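Local atomic coordinates of dermonecrotic toxin (Pasteurella multocida, PDB entry 2EBF), a protein that acts as a potent mitogen and as a toxin that induces bone resorption in the atrophic rhinitis of pigs, its C-terminal region carrying a thiol protease-like catalytic triad. Residues 78-81 with 82-86; 486-489 with 490-494; 581-584 with 585-588; 705-708 with 709-713. All coordinates share one frame; numbering follows the deposited sequence.

All four contacts lie within a few residues of a helix end, in three parts of the toxin's C-terminal region. Interaction 1 closes helix 70-84 of the membrane localization domain with backbone bonds and a leucine beside a histidine ring; interaction 2 closes helix 473-490 of the C2 domain with a salt bridge and water; both are partly buried. Interactions 3 and 4 share the C3 domain, their centres about 14 Å apart. Interaction 3 is a surface helix start built on a capping box, whereas interaction 4 is a buried helix end with a Schellman motif. These two touch directly: R586 NH2 meets E707 OE2 at 2.7 Å in a salt bridge joining helices 583-591 and 701-711.

Interaction 1: 78-81 with 82-86; sequences KLQR and IHNSN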
ATOM      1  N   LYS A  78      23.634  15.282  -7.699  1.00 27.57           N
ATOM      2  CA  LYS A  78      22.484  14.413  -7.954  1.00 27.37           C
ATOM      3  C   LYS A  78      22.453  13.905  -9.402  1.00 27.42           C
ATOM      4  O   LYS A  78      22.110  12.748  -9.654  1.00 27.35           O
ATOM      5  CB  LYS A  78      21.163  15.105  -7.592  1.00 27.23           C
ATOM      6  CG  LYS A  78      19.958  14.159  -7.690  1.00 27.52           C
ATOM      7  CD  LYS A  78      19.052  14.217  -6.479  1.00 31.19           C
ATOM      8  CE  LYS A  78      19.834  14.061  -5.198  1.00 31.48           C
ATOM      9  NZ  LYS A  78      19.048  13.540  -4.055  1.00 31.40           N
ATOM     10  N   LEU A  79      22.812  14.764 -10.347  1.00 27.24           N
ATOM     11  CA  LEU A  79      22.876  14.343 -11.747  1.00 27.50           C
ATOM     12  C   LEU A  79      23.903  13.214 -11.899  1.00 27.92           C
ATOM     13  O   LEU A  79      23.660  12.231 -12.602  1.00 27.94           O
ATOM     14  CB  LEU A  79      23.262  15.511 -12.648  1.00 27.43           C
ATOM     15  CG  LEU A  79      22.559  15.701 -14.004  1.00 28.14           C
ATOM     16  CD1 LEU A  79      23.462  16.423 -14.981  1.00 26.33           C
ATOM     17  CD2 LEU A  79      21.946  14.429 -14.603  1.00 27.40           C
ATOM     18  N   GLN A  80      25.042  13.351 -11.225  1.00 28.49           N
ATOM     19  CA  GLN A  80      26.065  12.317 -11.276  1.00 29.48           C
ATOM     20  C   GLN A  80      25.566  10.993 -10.706  1.00 29.54           C
ATOM     21  O   GLN A  80      25.788   9.948 -11.310  1.00 29.79           O
ATOM     22  CB  GLN A  80      27.355  12.756 -10.582  1.00 29.62           C
ATOM     23  CG  GLN A  80      28.501  11.767 -10.797  1.00 32.18           C
ATOM     24  CD  GLN A  80      28.816  11.536 -12.274  1.00 35.74           C
ATOM     25  OE1 GLN A  80      28.507  10.478 -12.829  1.00 39.67           O
ATOM     26  NE2 GLN A  80      29.415  12.534 -12.919  1.00 37.21           N
ATOM     27  N   ARG A  81      24.889  11.050  -9.557  1.00 29.47           N
ATOM     28  CA  ARG A  81      24.309   9.853  -8.936  1.00 30.36           C
ATOM     29  C   ARG A  81      23.328   9.148  -9.868  1.00 29.46           C
ATOM     30  O   ARG A  81      23.285   7.920  -9.901  1.00 29.93           O
ATOM     31  CB  ARG A  81      23.618  10.181  -7.605  1.00 30.39           C
ATOM     32  CG  ARG A  81      24.568  10.408  -6.431  1.00 32.62           C
ATOM     33  CD  ARG A  81      23.821  10.350  -5.080  1.00 33.34           C
ATOM     34  NE  ARG A  81      23.355   8.994  -4.762  1.00 39.71           N
ATOM     35  CZ  ARG A  81      22.398   8.687  -3.881  1.00 41.73           C
ATOM     36  NH1 ARG A  81      21.760   9.632  -3.188  1.00 41.47           N
ATOM     37  NH2 ARG A  81      22.066   7.415  -3.696  1.00 43.30           N
ATOM     38  N   ILE A  82      22.535   9.922 -10.614  1.00 28.64           N
ATOM     39  CA  ILE A  82      21.576   9.363 -11.573  1.00 28.03           C
ATOM     40  C   ILE A  82      22.302   8.544 -12.636  1.00 28.40           C
ATOM     41  O   ILE A  82      21.939   7.391 -12.901  1.00 28.06           O
ATOM     42  CB  ILE A  82      20.716  10.480 -12.217  1.00 27.74           C
ATOM     43  CG1 ILE A  82      19.707  10.998 -11.191  1.00 27.42           C
ATOM     44  CG2 ILE A  82      19.978   9.988 -13.479  1.00 27.13           C
ATOM     45  CD1 ILE A  82      19.287  12.405 -11.432  1.00 24.52           C
ATOM     46  N   HIS A  83      23.345   9.135 -13.212  1.00 29.44           N
ATOM     47  CA  HIS A  83      24.132   8.480 -14.257  1.00 30.90           C
ATOM     48  C   HIS A  83      24.931   7.272 -13.756  1.00 32.10           C
ATOM     49  O   HIS A  83      25.241   6.370 -14.538  1.00 32.09           O
ATOM     50  CB  HIS A  83      25.032   9.496 -14.975  1.00 30.55           C
ATOM     51  CG  HIS A  83      24.287  10.371 -15.941  1.00 30.80           C
ATOM     52  ND1 HIS A  83      23.966   9.963 -17.221  1.00 30.50           N
ATOM     53  CD2 HIS A  83      23.786  11.625 -15.812  1.00 30.09           C
ATOM     54  CE1 HIS A  83      23.303  10.927 -17.836  1.00 31.05           C
ATOM     55  NE2 HIS A  83      23.188  11.950 -17.007  1.00 30.81           N
ATOM     56  N   ASN A  84      25.252   7.261 -12.462  1.00 33.05           N
ATOM     57  CA  ASN A  84      25.949   6.133 -11.839  1.00 34.59           C
ATOM     58  C   ASN A  84      25.022   5.034 -11.324  1.00 35.01           C
ATOM     59  O   ASN A  84      25.490   3.971 -10.928  1.00 35.21           O
ATOM     60  CB  ASN A  84      26.848   6.612 -10.693  1.00 34.85           C
ATOM     61  CG  ASN A  84      28.014   7.458 -11.169  1.00 36.99           C
ATOM     62  OD1 ASN A  84      28.336   7.500 -12.364  1.00 39.26           O
ATOM     63  ND2 ASN A  84      28.659   8.139 -10.228  1.00 38.16           N
ATOM     64  N   SER A  85      23.716   5.291 -11.334  1.00 35.62           N
ATOM     65  CA  SER A  85      22.734   4.381 -10.737  1.00 36.38           C
ATOM     66  C   SER A  85      22.403   3.175 -11.624  1.00 36.83           C
ATOM     67  O   SER A  85      21.893   3.328 -12.739  1.00 37.60           O
ATOM     68  CB  SER A  85      21.455   5.145 -10.381  1.00 36.48           C
ATOM     69  OG  SER A  85      20.506   4.291  -9.777  1.00 37.48           O
ATOM     70  N   ASN A  86      22.670   1.981 -11.106  1.00 36.79           N
ATOM     71  CA  ASN A  86      22.405   0.742 -11.835  1.00 36.78           C
ATOM     72  C   ASN A  86      21.035   0.155 -11.504  1.00 35.71           C
ATOM     73  O   ASN A  86      20.465  -0.604 -12.297  1.00 36.19           O
ATOM     74  CB  ASN A  86      23.498  -0.299 -11.547  1.00 37.76           C
ATOM     75  CG  ASN A  86      24.901   0.184 -11.906  1.00 39.98           C
ATOM     76  OD1 ASN A  86      25.132   0.745 -12.981  1.00 43.76           O
ATOM     77  ND2 ASN A  86      25.857  -0.061 -11.010  1.00 43.25           N
TER
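L79 and H83 pack side by side, pointing the same way, on the last turns of helix 70-84 in the membrane localization domain. L79 CD2 lies 3.6 Å from H83 CD2, and the L79 carbonyl oxygen sits at the edge of the imidazole, near its plane, 3.3 Å from the same H83 CD2. CG is anti to the carbonyl carbon (chi1 -76°), which sets the H83 ring back beside L79, and its NE2 is hydrogen-bonded to the backbone oxygen of W52. I82 fills the neighbouring tight side: its CG1 rests 3.3 Å from K78 O, while its branches reach L94, M95 and L98 of helix 88-108. K78 belongs partly to this side, its CG 4.2 Å from I82 CD1, but its amine runs off to a salt bridge with E97. The looser, solvent side carries Q80, R81 and N84. There the Q80 and N84 amide planes are 28° apart, and R81 turns its guanidinium away from the following turn. The backbone bonds bend at this end: H83 N to L79 O is nearly straight at 164°, whereas N84 N to Q80 O, 3.0 Å, is less straight and is joined by a weak bond to R81 O.

Interaction 2: 486-489 with 490-494; sequences EAIE and KLDRE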
ATOM      1  N   GLU A 486      -3.692  -4.957  12.171  1.00 29.36           N
ATOM      2  CA  GLU A 486      -3.213  -5.353  13.505  1.00 29.40           C
ATOM      3  C   GLU A 486      -4.119  -6.412  14.142  1.00 29.90           C
ATOM      4  O   GLU A 486      -3.629  -7.389  14.721  1.00 29.25           O
ATOM      5  CB  GLU A 486      -3.063  -4.139  14.430  1.00 29.66           C
ATOM      6  CG  GLU A 486      -2.461  -4.446  15.822  1.00 30.03           C
ATOM      7  CD  GLU A 486      -0.974  -4.795  15.792  1.00 31.35           C
ATOM      8  OE1 GLU A 486      -0.389  -4.921  14.690  1.00 31.85           O
ATOM      9  OE2 GLU A 486      -0.382  -4.961  16.882  1.00 32.34           O
ATOM     10  N   ALA A 487      -5.436  -6.219  14.031  1.00 29.66           N
ATOM     11  CA  ALA A 487      -6.391  -7.179  14.598  1.00 30.97           C
ATOM     12  C   ALA A 487      -6.292  -8.575  13.970  1.00 31.66           C
ATOM     13  O   ALA A 487      -6.414  -9.585  14.670  1.00 31.89           O
ATOM     14  CB  ALA A 487      -7.815  -6.650  14.505  1.00 30.54           C
ATOM     15  N   ILE A 488      -6.066  -8.636  12.661  1.00 32.88           N
ATOM     16  CA  ILE A 488      -5.878  -9.923  11.989  1.00 33.74           C
ATOM     17  C   ILE A 488      -4.640 -10.638  12.525  1.00 34.40           C
ATOM     18  O   ILE A 488      -4.678 -11.835  12.813  1.00 34.28           O
ATOM     19  CB  ILE A 488      -5.758  -9.768  10.458  1.00 33.92           C
ATOM     20  CG1 ILE A 488      -7.081  -9.273   9.844  1.00 34.01           C
ATOM     21  CG2 ILE A 488      -5.338 -11.088   9.810  1.00 34.35           C
ATOM     22  CD1 ILE A 488      -8.244 -10.211  10.039  1.00 37.80           C
ATOM     23  N   GLU A 489      -3.552  -9.897  12.670  1.00 35.15           N
ATOM     24  CA  GLU A 489      -2.301 -10.473  13.137  1.00 36.91           C
ATOM     25  C   GLU A 489      -2.416 -10.963  14.573  1.00 37.12           C
ATOM     26  O   GLU A 489      -1.887 -12.017  14.916  1.00 37.25           O
ATOM     27  CB  GLU A 489      -1.163  -9.453  12.990  1.00 37.03           C
ATOM     28  CG  GLU A 489       0.242  -9.939  13.361  1.00 40.70           C
ATOM     29  CD  GLU A 489       0.710 -11.162  12.578  1.00 45.09           C
ATOM     30  OE1 GLU A 489       1.435 -11.987  13.180  1.00 47.64           O
ATOM     31  OE2 GLU A 489       0.371 -11.307  11.377  1.00 46.64           O
ATOM     32  N   LYS A 490      -3.138 -10.216  15.403  1.00 37.64           N
ATOM     33  CA  LYS A 490      -3.056 -10.411  16.849  1.00 38.06           C
ATOM     34  C   LYS A 490      -4.252 -11.109  17.485  1.00 38.69           C
ATOM     35  O   LYS A 490      -4.132 -11.653  18.584  1.00 38.26           O
ATOM     36  CB  LYS A 490      -2.800  -9.067  17.542  1.00 37.74           C
ATOM     37  CG  LYS A 490      -1.516  -8.381  17.096  1.00 38.10           C
ATOM     38  CD  LYS A 490      -0.297  -9.221  17.464  1.00 38.69           C
ATOM     39  CE  LYS A 490       0.987  -8.676  16.860  1.00 39.70           C
ATOM     40  NZ  LYS A 490       1.497  -7.516  17.609  1.00 40.59           N
ATOM     41  N   LEU A 491      -5.393 -11.106  16.802  1.00 39.77           N
ATOM     42  CA  LEU A 491      -6.636 -11.573  17.417  1.00 41.34           C
ATOM     43  C   LEU A 491      -7.205 -12.894  16.914  1.00 43.22           C
ATOM     44  O   LEU A 491      -7.645 -13.710  17.731  1.00 44.33           O
ATOM     45  CB  LEU A 491      -7.716 -10.486  17.388  1.00 40.68           C
ATOM     46  CG  LEU A 491      -7.442  -9.234  18.223  1.00 39.46           C
ATOM     47  CD1 LEU A 491      -8.589  -8.255  18.053  1.00 37.81           C
ATOM     48  CD2 LEU A 491      -7.195  -9.558  19.705  1.00 36.66           C
ATOM     49  N   ASP A 492      -7.233 -13.127  15.606  1.00 45.24           N
ATOM     50  CA  ASP A 492      -7.763 -14.425  15.162  1.00 47.31           C
ATOM     51  C   ASP A 492      -6.668 -15.487  15.135  1.00 48.01           C
ATOM     52  O   ASP A 492      -6.072 -15.794  14.095  1.00 48.52           O
ATOM     53  CB  ASP A 492      -8.688 -14.369  13.917  1.00 47.71           C
ATOM     54  CG  ASP A 492      -7.974 -13.982  12.621  1.00 49.50           C
ATOM     55  OD1 ASP A 492      -8.627 -14.104  11.552  1.00 50.78           O
ATOM     56  OD2 ASP A 492      -6.799 -13.557  12.648  1.00 50.62           O
ATOM     57  N   ARG A 493      -6.395 -15.998  16.332  1.00 48.29           N
ATOM     58  CA  ARG A 493      -5.360 -16.980  16.571  1.00 49.07           C
ATOM     59  C   ARG A 493      -5.964 -18.098  17.411  1.00 49.03           C
ATOM     60  O   ARG A 493      -6.854 -17.858  18.234  1.00 48.93           O
ATOM     61  CB  ARG A 493      -4.180 -16.336  17.305  1.00 48.89           C
ATOM     62  CG  ARG A 493      -3.427 -15.288  16.472  1.00 49.94           C
ATOM     63  CD  ARG A 493      -2.123 -14.845  17.139  1.00 50.39           C
ATOM     64  NE  ARG A 493      -2.354 -13.853  18.191  1.00 53.97           N
ATOM     65  CZ  ARG A 493      -1.402 -13.224  18.878  1.00 54.01           C
ATOM     66  NH1 ARG A 493      -0.117 -13.465  18.639  1.00 54.59           N
ATOM     67  NH2 ARG A 493      -1.740 -12.342  19.807  1.00 53.75           N
ATOM     68  N   GLU A 494      -5.484 -19.322  17.196  1.00 48.94           N
ATOM     69  CA  GLU A 494      -5.971 -20.487  17.929  1.00 48.78           C
ATOM     70  C   GLU A 494      -5.844 -20.292  19.446  1.00 47.81           C
ATOM     71  O   GLU A 494      -4.869 -19.708  19.932  1.00 48.10           O
ATOM     72  CB  GLU A 494      -5.236 -21.755  17.464  1.00 49.50           C
ATOM     73  CG  GLU A 494      -3.738 -21.806  17.814  1.00 51.65           C
ATOM     74  CD  GLU A 494      -3.431 -22.694  19.012  1.00 55.47           C
ATOM     75  OE1 GLU A 494      -2.755 -22.217  19.960  1.00 57.41           O
ATOM     76  OE2 GLU A 494      -3.860 -23.875  19.007  1.00 56.90           O
TER
HETATM   77  O   HOH W   1       2.122  -4.500  17.841  1.00 45.46           O
HETATM   78  O   HOH W   2      -3.729 -14.359  12.644  1.00 59.63           O
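Charge pairs E486 with K490 one turn apart at the C-terminal end of helix 473-490, in the C2 domain. K490 NZ stands 3.3 Å from E486 OE2 in a salt bridge, approaching from above the carboxylate plane, 38° out of it. K490 CG, anti to the carbonyl carbon, lies 3.6 Å from E486 OE2; bends at chi2 and chi4 bring NZ round to the same oxygen. A water spans the same pair, donating to E486 OE2 at 2.7 Å and weakly accepting from K490 NZ. Backbone bonds close the helix: K490 N to E486 O, then L491 N to A487 O at 2.8 Å. Apolar contact is slight, A487 CB meeting L491 CD1 at 4.0 Å, with L520 and I460 also against A487. Past the helix the chain folds through an inverse gamma turn centred on D492, and R493 NE and NH2 both reach back to K490 O in weak bonds, NH2 at 2.8 Å. The E489 carbonyl oxygen lies over one face of that guanidinium. The amine thus has one bridge and a weak water bond, and K490 O two weak guanidinium bonds: several modest polar contacts rather than one strong one.

Interaction 3: 581-584 with 585-588; sequences PTEQ and SRLP
A capping box formed by T582 and S585 starts helix 583-591 of the C3 domain, each residue's hydroxyl oxygen taking the other's backbone N-H. T582, the N-cap, accepts from S585 N through OG1 at 3.1 Å; in return T582 N donates to S585 OG at 2.8 Å in an almost straight bond of 170°. Both hydroxyl oxygens sit between their own backbone N and carbonyl carbon, which turns them toward each other's amide. The first regular helical bond follows, R586 N to T582 O at 2.9 Å. The R586 chain, extended from CG to NE, runs past the helix start toward P581. One face of its guanidinium is covered by P581 O and T582 CA, while E583 OE2 meets NH1 at the edge in a 3.0 Å salt bridge. E583 bends at chi2 to bring that oxygen in; it is met on its anti side, with carboxylate and guanidinium planes 56° apart. E583 OE1 has a second partner in K610, and R586 NH2 bridges to E707 and D693, so this buried arginine is held among several acids. At the start of the next turn, P588 brings a ring carbon, CD, to 3.5 Å from Q584 O.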
ATOM      1  N   PRO A 581      14.250 -28.147 -25.078  1.00 35.05           N
ATOM      2  CA  PRO A 581      13.409 -28.991 -24.235  1.00 34.41           C
ATOM      3  C   PRO A 581      13.245 -30.368 -24.872  1.00 33.95           C
ATOM      4  O   PRO A 581      13.321 -30.502 -26.099  1.00 33.39           O
ATOM      5  CB  PRO A 581      12.068 -28.247 -24.205  1.00 34.66           C
ATOM      6  CG  PRO A 581      12.107 -27.303 -25.335  1.00 34.43           C
ATOM      7  CD  PRO A 581      13.526 -26.975 -25.606  1.00 34.84           C
ATOM      8  N   THR A 582      13.050 -31.379 -24.035  1.00 33.94           N
ATOM      9  CA  THR A 582      12.847 -32.743 -24.500  1.00 34.02           C
ATOM     10  C   THR A 582      11.639 -33.320 -23.783  1.00 34.34           C
ATOM     11  O   THR A 582      11.141 -32.734 -22.821  1.00 33.80           O
ATOM     12  CB  THR A 582      14.070 -33.641 -24.206  1.00 34.26           C
ATOM     13  OG1 THR A 582      14.341 -33.635 -22.798  1.00 33.98           O
ATOM     14  CG2 THR A 582      15.301 -33.168 -24.973  1.00 33.92           C
ATOM     15  N   GLU A 583      11.180 -34.479 -24.241  1.00 34.93           N
ATOM     16  CA  GLU A 583      10.097 -35.172 -23.559  1.00 35.52           C
ATOM     17  C   GLU A 583      10.503 -35.499 -22.123  1.00 35.54           C
ATOM     18  O   GLU A 583       9.686 -35.391 -21.206  1.00 35.21           O
ATOM     19  CB  GLU A 583       9.667 -36.415 -24.337  1.00 35.73           C
ATOM     20  CG  GLU A 583       8.890 -36.086 -25.626  1.00 35.94           C
ATOM     21  CD  GLU A 583       7.517 -35.484 -25.356  1.00 35.91           C
ATOM     22  OE1 GLU A 583       6.531 -36.247 -25.402  1.00 36.05           O
ATOM     23  OE2 GLU A 583       7.417 -34.260 -25.093  1.00 33.64           O
ATOM     24  N   GLN A 584      11.778 -35.851 -21.941  1.00 35.66           N
ATOM     25  CA  GLN A 584      12.348 -36.070 -20.614  1.00 36.37           C
ATOM     26  C   GLN A 584      12.232 -34.836 -19.712  1.00 36.09           C
ATOM     27  O   GLN A 584      11.759 -34.941 -18.580  1.00 36.29           O
ATOM     28  CB  GLN A 584      13.811 -36.539 -20.712  1.00 36.49           C
ATOM     29  CG  GLN A 584      14.444 -36.861 -19.355  1.00 37.45           C
ATOM     30  CD  GLN A 584      15.827 -37.503 -19.451  1.00 37.81           C
ATOM     31  OE1 GLN A 584      16.110 -38.487 -18.763  1.00 40.44           O
ATOM     32  NE2 GLN A 584      16.693 -36.947 -20.295  1.00 40.37           N
ATOM     33  N   SER A 585      12.643 -33.672 -20.220  1.00 36.04           N
ATOM     34  CA  SER A 585      12.582 -32.427 -19.446  1.00 35.87           C
ATOM     35  C   SER A 585      11.145 -31.997 -19.169  1.00 35.86           C
ATOM     36  O   SER A 585      10.848 -31.423 -18.117  1.00 35.83           O
ATOM     37  CB  SER A 585      13.361 -31.300 -20.144  1.00 36.11           C
ATOM     38  OG  SER A 585      12.734 -30.883 -21.348  1.00 36.22           O
ATOM     39  N   ARG A 586      10.253 -32.284 -20.114  1.00 35.59           N
ATOM     40  CA  ARG A 586       8.841 -31.937 -19.972  1.00 35.22           C
ATOM     41  C   ARG A 586       8.056 -32.814 -18.986  1.00 36.00           C
ATOM     42  O   ARG A 586       6.998 -32.405 -18.509  1.00 35.72           O
ATOM     43  CB  ARG A 586       8.147 -31.968 -21.335  1.00 35.16           C
ATOM     44  CG  ARG A 586       8.677 -30.963 -22.342  1.00 33.71           C
ATOM     45  CD  ARG A 586       7.985 -31.148 -23.697  1.00 33.57           C
ATOM     46  NE  ARG A 586       8.584 -30.330 -24.753  1.00 29.57           N
ATOM     47  CZ  ARG A 586       9.158 -30.808 -25.854  1.00 28.64           C
ATOM     48  NH1 ARG A 586       9.219 -32.121 -26.081  1.00 29.73           N
ATOM     49  NH2 ARG A 586       9.666 -29.970 -26.748  1.00 25.97           N
ATOM     50  N   LEU A 587       8.548 -34.014 -18.686  1.00 36.91           N
ATOM     51  CA  LEU A 587       7.781 -34.932 -17.831  1.00 38.04           C
ATOM     52  C   LEU A 587       7.398 -34.338 -16.460  1.00 38.49           C
ATOM     53  O   LEU A 587       6.224 -34.387 -16.086  1.00 38.30           O
ATOM     54  CB  LEU A 587       8.467 -36.301 -17.697  1.00 38.05           C
ATOM     55  CG  LEU A 587       7.686 -37.400 -16.972  1.00 38.79           C
ATOM     56  CD1 LEU A 587       6.385 -37.736 -17.691  1.00 40.34           C
ATOM     57  CD2 LEU A 587       8.547 -38.633 -16.847  1.00 38.65           C
ATOM     58  N   PRO A 588       8.367 -33.767 -15.715  1.00 39.48           N
ATOM     59  CA  PRO A 588       8.001 -33.103 -14.451  1.00 40.04           C
ATOM     60  C   PRO A 588       6.867 -32.081 -14.568  1.00 40.54           C
ATOM     61  O   PRO A 588       5.986 -32.039 -13.707  1.00 41.10           O
ATOM     62  CB  PRO A 588       9.305 -32.419 -14.028  1.00 40.19           C
ATOM     63  CG  PRO A 588      10.363 -33.290 -14.605  1.00 39.95           C
ATOM     64  CD  PRO A 588       9.827 -33.729 -15.936  1.00 39.44           C
TER

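Interaction 4: 705-708 with 709-713; sequences ALEI and AQRNR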
ATOM      1  N   ALA A 705       3.315 -21.946 -23.380  1.00 27.54           N
ATOM      2  CA  ALA A 705       3.636 -20.554 -23.741  1.00 27.51           C
ATOM      3  C   ALA A 705       5.103 -20.250 -23.480  1.00 28.21           C
ATOM      4  O   ALA A 705       5.792 -19.676 -24.337  1.00 28.73           O
ATOM      5  CB  ALA A 705       2.748 -19.576 -22.986  1.00 28.26           C
ATOM      6  N   LEU A 706       5.582 -20.653 -22.304  1.00 27.93           N
ATOM      7  CA  LEU A 706       6.965 -20.421 -21.914  1.00 28.06           C
ATOM      8  C   LEU A 706       7.923 -21.118 -22.882  1.00 27.14           C
ATOM      9  O   LEU A 706       8.902 -20.512 -23.329  1.00 26.86           O
ATOM     10  CB  LEU A 706       7.197 -20.885 -20.465  1.00 28.45           C
ATOM     11  CG  LEU A 706       8.544 -20.597 -19.793  1.00 31.37           C
ATOM     12  CD1 LEU A 706       8.474 -20.731 -18.269  1.00 33.08           C
ATOM     13  CD2 LEU A 706       9.532 -21.566 -20.282  1.00 36.07           C
ATOM     14  N   GLU A 707       7.640 -22.377 -23.209  1.00 25.98           N
ATOM     15  CA  GLU A 707       8.492 -23.120 -24.138  1.00 25.89           C
ATOM     16  C   GLU A 707       8.580 -22.455 -25.507  1.00 25.46           C
ATOM     17  O   GLU A 707       9.668 -22.294 -26.058  1.00 25.19           O
ATOM     18  CB  GLU A 707       8.030 -24.571 -24.288  1.00 26.25           C
ATOM     19  CG  GLU A 707       8.666 -25.255 -25.504  1.00 27.67           C
ATOM     20  CD  GLU A 707       8.711 -26.767 -25.429  1.00 28.73           C
ATOM     21  OE1 GLU A 707       8.507 -27.357 -24.343  1.00 29.49           O
ATOM     22  OE2 GLU A 707       8.986 -27.369 -26.482  1.00 31.37           O
ATOM     23  N   ILE A 708       7.428 -22.065 -26.048  1.00 25.58           N
ATOM     24  CA  ILE A 708       7.380 -21.407 -27.349  1.00 25.29           C
ATOM     25  C   ILE A 708       8.140 -20.072 -27.329  1.00 25.03           C
ATOM     26  O   ILE A 708       8.882 -19.762 -28.256  1.00 24.58           O
ATOM     27  CB  ILE A 708       5.897 -21.199 -27.816  1.00 25.43           C
ATOM     28  CG1 ILE A 708       5.172 -22.557 -27.971  1.00 26.38           C
ATOM     29  CG2 ILE A 708       5.849 -20.448 -29.126  1.00 25.38           C
ATOM     30  CD1 ILE A 708       5.814 -23.535 -28.988  1.00 26.16           C
ATOM     31  N   ALA A 709       7.951 -19.281 -26.278  1.00 25.39           N
ATOM     32  CA  ALA A 709       8.636 -17.994 -26.175  1.00 26.00           C
ATOM     33  C   ALA A 709      10.156 -18.187 -26.111  1.00 26.59           C
ATOM     34  O   ALA A 709      10.909 -17.492 -26.786  1.00 26.83           O
ATOM     35  CB  ALA A 709       8.135 -17.211 -24.959  1.00 26.03           C
ATOM     36  N   GLN A 710      10.594 -19.150 -25.314  1.00 27.46           N
ATOM     37  CA  GLN A 710      12.030 -19.399 -25.136  1.00 28.66           C
ATOM     38  C   GLN A 710      12.688 -19.915 -26.413  1.00 28.01           C
ATOM     39  O   GLN A 710      13.751 -19.428 -26.826  1.00 27.83           O
ATOM     40  CB  GLN A 710      12.261 -20.365 -23.975  1.00 28.59           C
ATOM     41  CG  GLN A 710      12.011 -19.738 -22.608  1.00 31.33           C
ATOM     42  CD  GLN A 710      12.342 -20.658 -21.450  1.00 31.77           C
ATOM     43  OE1 GLN A 710      12.419 -21.878 -21.597  1.00 34.50           O
ATOM     44  NE2 GLN A 710      12.518 -20.067 -20.270  1.00 35.96           N
ATOM     45  N   ARG A 711      12.045 -20.884 -27.061  1.00 28.56           N
ATOM     46  CA  ARG A 711      12.598 -21.465 -28.289  1.00 28.62           C
ATOM     47  C   ARG A 711      12.764 -20.413 -29.374  1.00 28.89           C
ATOM     48  O   ARG A 711      13.737 -20.438 -30.151  1.00 29.04           O
ATOM     49  CB  ARG A 711      11.740 -22.632 -28.788  1.00 28.03           C
ATOM     50  CG  ARG A 711      11.931 -23.888 -27.970  1.00 28.27           C
ATOM     51  CD  ARG A 711      10.851 -24.919 -28.206  1.00 26.21           C
ATOM     52  NE  ARG A 711      10.747 -25.352 -29.600  1.00 25.91           N
ATOM     53  CZ  ARG A 711       9.746 -26.102 -30.057  1.00 25.34           C
ATOM     54  NH1 ARG A 711       8.798 -26.495 -29.225  1.00 23.15           N
ATOM     55  NH2 ARG A 711       9.693 -26.465 -31.331  1.00 25.12           N
ATOM     56  N   ASN A 712      11.823 -19.477 -29.406  1.00 29.07           N
ATOM     57  CA  ASN A 712      11.803 -18.442 -30.420  1.00 29.23           C
ATOM     58  C   ASN A 712      12.518 -17.153 -30.029  1.00 29.51           C
ATOM     59  O   ASN A 712      12.460 -16.163 -30.772  1.00 29.95           O
ATOM     60  CB  ASN A 712      10.357 -18.153 -30.824  1.00 29.08           C
ATOM     61  CG  ASN A 712       9.782 -19.239 -31.698  1.00 29.19           C
ATOM     62  OD1 ASN A 712      10.191 -19.406 -32.857  1.00 28.09           O
ATOM     63  ND2 ASN A 712       8.839 -19.993 -31.155  1.00 28.24           N
ATOM     64  N   ARG A 713      13.175 -17.164 -28.864  1.00 29.11           N
ATOM     65  CA  ARG A 713      13.857 -15.984 -28.330  1.00 29.39           C
ATOM     66  C   ARG A 713      12.929 -14.768 -28.417  1.00 28.27           C
ATOM     67  O   ARG A 713      13.316 -13.695 -28.890  1.00 27.21           O
ATOM     68  CB  ARG A 713      15.198 -15.749 -29.043  1.00 29.36           C
ATOM     69  CG  ARG A 713      16.188 -16.933 -28.872  1.00 31.11           C
ATOM     70  CD  ARG A 713      17.483 -16.708 -29.640  1.00 32.28           C
ATOM     71  NE  ARG A 713      18.243 -15.587 -29.083  1.00 40.19           N
ATOM     72  CZ  ARG A 713      19.108 -15.694 -28.073  1.00 42.31           C
ATOM     73  NH1 ARG A 713      19.336 -16.875 -27.504  1.00 43.50           N
ATOM     74  NH2 ARG A 713      19.745 -14.615 -27.631  1.00 43.50           N
TER
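Regular i to i+4 bonds, A709 N to A705 O, Q710 N to L706 O and R711 N to E707 O, run at 2.9 Å with N-H...O angles of 160° to 166° through the last turns of helix 701-711. E707 and R711 form a salt bridge along its buried flank. R711 NH1 donates to E707 OE2 at 2.9 Å, using the anti lone pair of that oxygen, while the carboxylate and guanidinium planes stand 59° apart. R586 NH2 adds a salt bridge to the same oxygen. R711 CD lies 3.5 Å from E707 CG, and the bend at chi3 then turns NH1 to that carboxylate. The other guanidinium nitrogens reach backbone oxygens, NE that of V688 and NH2 that of F687. The helix then closes in a Schellman motif of the C3 domain, with R713, at positive phi, as its C-prime residue. Just before it, N712 doubles its hold on the I708 carbonyl: ND2 at 2.9 Å and the backbone N at 3.2 Å reach I708 O from opposite faces of its plane. I708 CG2 lies beside that amide, 3.6 Å from N712 ND2. Across the helix, L706 CD2 makes a tight contact, 3.2 Å from Q710 CD.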